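Local coordinates for tailspike protein (Siphovirus 9NA, PDB 3RIQ) that recognises Salmonella lipopolysaccharide as the phage's receptor and cleaves it as an endorhamnosidase, working as a trimeric tailspike built on right-handed beta-helices, at the interface of chains A and B. Numbering follows the deposited sequence. Chains: chain A/B, Tailspike protein.

The interface of chains A and B. Residues chain A 494-495; chain B 479, 484, 501-503.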
ATOM      1  N   PHE A 494     -16.383 -20.418 -45.289  1.00 18.66           N
ATOM      2  CA  PHE A 494     -16.096 -21.638 -46.065  1.00 18.92           C
ATOM      3  C   PHE A 494     -15.155 -22.635 -45.378  1.00 18.23           C
ATOM      4  O   PHE A 494     -14.880 -23.701 -45.930  1.00 18.03           O
ATOM      5  CB  PHE A 494     -15.664 -21.314 -47.518  1.00 18.81           C
ATOM      6  CG  PHE A 494     -16.822 -20.849 -48.382  1.00 21.14           C
ATOM      7  CD1 PHE A 494     -17.142 -19.504 -48.445  1.00 22.53           C
ATOM      8  CD2 PHE A 494     -17.606 -21.762 -49.077  1.00 23.74           C
ATOM      9  CE1 PHE A 494     -18.221 -19.055 -49.178  1.00 24.49           C
ATOM     10  CE2 PHE A 494     -18.695 -21.322 -49.828  1.00 25.47           C
ATOM     11  CZ  PHE A 494     -19.001 -19.973 -49.878  1.00 24.61           C
ATOM     12  N   LYS A 495     -14.685 -22.307 -44.168  1.00 18.03           N
ATOM     13  CA  LYS A 495     -13.991 -23.292 -43.317  1.00 17.98           C
ATOM     14  C   LYS A 495     -12.643 -23.741 -43.877  1.00 16.89           C
ATOM     15  O   LYS A 495     -12.105 -24.771 -43.453  1.00 17.22           O
ATOM     16  CB  LYS A 495     -14.881 -24.498 -42.973  1.00 18.20           C
ATOM     17  CG  LYS A 495     -16.288 -24.080 -42.507  1.00 19.07           C
ATOM     18  CD  LYS A 495     -17.175 -25.272 -42.257  1.00 22.65           C
ATOM     19  CE  LYS A 495     -18.567 -24.790 -41.887  1.00 25.17           C
ATOM     20  NZ  LYS A 495     -19.548 -25.906 -41.829  1.00 30.51           N
TER
ATOM     21  N   GLN B 479     -17.785 -20.894 -36.609  1.00 20.22           N
ATOM     22  CA  GLN B 479     -18.890 -20.691 -37.567  1.00 21.40           C
ATOM     23  C   GLN B 479     -20.157 -21.363 -37.014  1.00 22.54           C
ATOM     24  O   GLN B 479     -20.108 -22.522 -36.623  1.00 21.71           O
ATOM     25  CB  GLN B 479     -18.537 -21.310 -38.944  1.00 21.72           C
ATOM     26  CG  GLN B 479     -19.569 -21.028 -40.033  1.00 22.41           C
ATOM     27  CD  GLN B 479     -19.625 -19.574 -40.443  1.00 23.15           C
ATOM     28  OE1 GLN B 479     -18.593 -18.917 -40.569  1.00 23.92           O
ATOM     29  NE2 GLN B 479     -20.849 -19.055 -40.645  1.00 26.15           N
ATOM     30  N   VAL B 484     -14.233 -24.263 -36.341  1.00 18.76           N
ATOM     31  CA  VAL B 484     -14.081 -24.684 -37.748  1.00 19.18           C
ATOM     32  C   VAL B 484     -12.733 -24.229 -38.313  1.00 18.40           C
ATOM     33  O   VAL B 484     -12.037 -23.421 -37.704  1.00 19.29           O
ATOM     34  CB  VAL B 484     -15.186 -24.084 -38.680  1.00 19.36           C
ATOM     35  CG1 VAL B 484     -16.581 -24.555 -38.303  1.00 20.45           C
ATOM     36  CG2 VAL B 484     -15.105 -22.580 -38.733  1.00 20.70           C
ATOM     37  N   VAL B 501      -9.839 -27.553 -45.741  1.00 17.74           N
ATOM     38  CA  VAL B 501     -10.236 -27.198 -47.110  1.00 18.30           C
ATOM     39  C   VAL B 501     -11.740 -27.059 -47.182  1.00 18.63           C
ATOM     40  O   VAL B 501     -12.483 -27.652 -46.380  1.00 18.09           O
ATOM     41  CB  VAL B 501      -9.665 -28.169 -48.169  1.00 20.43           C
ATOM     42  CG1 VAL B 501      -8.235 -28.548 -47.855  1.00 19.15           C
ATOM     43  CG2 VAL B 501     -10.506 -29.371 -48.280  1.00 21.07           C
ATOM     44  N   ALA B 502     -12.209 -26.252 -48.132  1.00 17.88           N
ATOM     45  CA  ALA B 502     -13.657 -26.049 -48.245  1.00 19.11           C
ATOM     46  C   ALA B 502     -14.378 -27.321 -48.678  1.00 19.25           C
ATOM     47  O   ALA B 502     -13.852 -28.129 -49.469  1.00 19.78           O
ATOM     48  CB  ALA B 502     -13.978 -24.883 -49.163  1.00 19.51           C
ATOM     49  N   GLU B 503     -15.588 -27.493 -48.156  1.00 20.34           N
ATOM     50  CA  GLU B 503     -16.403 -28.684 -48.424  1.00 20.94           C
ATOM     51  C   GLU B 503     -17.105 -28.677 -49.787  1.00 21.93           C
ATOM     52  O   GLU B 503     -17.610 -29.716 -50.233  1.00 22.11           O
ATOM     53  CB  GLU B 503     -17.459 -28.818 -47.308  1.00 21.31           C
ATOM     54  CG  GLU B 503     -16.804 -29.034 -45.939  1.00 24.55           C
ATOM     55  CD  GLU B 503     -17.773 -28.973 -44.781  1.00 27.73           C
ATOM     56  OE1 GLU B 503     -18.990 -29.112 -45.023  1.00 31.43           O
ATOM     57  OE2 GLU B 503     -17.311 -28.785 -43.626  1.00 30.34           O
TER
HETATM   58  O   HOH W   1     -12.601 -27.505 -43.562  1.00 21.28           O
HETATM   59  O   HOH W   2     -16.770 -25.575 -46.447  1.00 27.20           O
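A:Phe494 and A:Lys495, in the loop between the 3-10 helix 491-493 and strand 497-500, face the loop B:Val501 to B:Glu503 backbone to backbone, with A:Lys495 in a left-handed conformation (phi 67°). Two waters bridge the gap. One lies 2.7 Å from the carbonyl O of A:Phe494 and almost straight ahead of the amide N-H of B:Glu503 (175° at the hydrogen). The other sits between the carbonyl O of A:Lys495 and that of B:Val501, 2.8 Å from each, so two backbone acceptors that could not pair directly share one water. Beside the first bridge, the methyl CB of B:Ala502 packs 3.6 Å from the A:Phe494 carbonyl O.

The side chain of A:Lys495 runs past B:Val484 and B:Glu503, which meet it from different sides. Its CG stands anti to the carbonyl carbon (chi1 -47°), and from there the chain is fully extended, which carries the methylenes obliquely past both residues. CG lies 4.0 Å from CB of B:Val484, and CD and CE pass the CG1 methyl. From another side, the carboxylate oxygen OE2 of B:Glu503 comes to 3.8 Å from CD. The side-chain amine NZ is 4.1 Å from the same oxygen, too long for a salt bridge, though if both groups are charged they would still be expected to attract. B:Gln479 adds a looser border, its CG 4.3 Å from the lysine CE.

The patch is small; its polar links run through water, and the rest is mainly direct packing around the lysine methylenes. Together with the rest of the subunit interface, it likely helps hold neighbouring chains in register in the C-terminal part of the tailspike trimer.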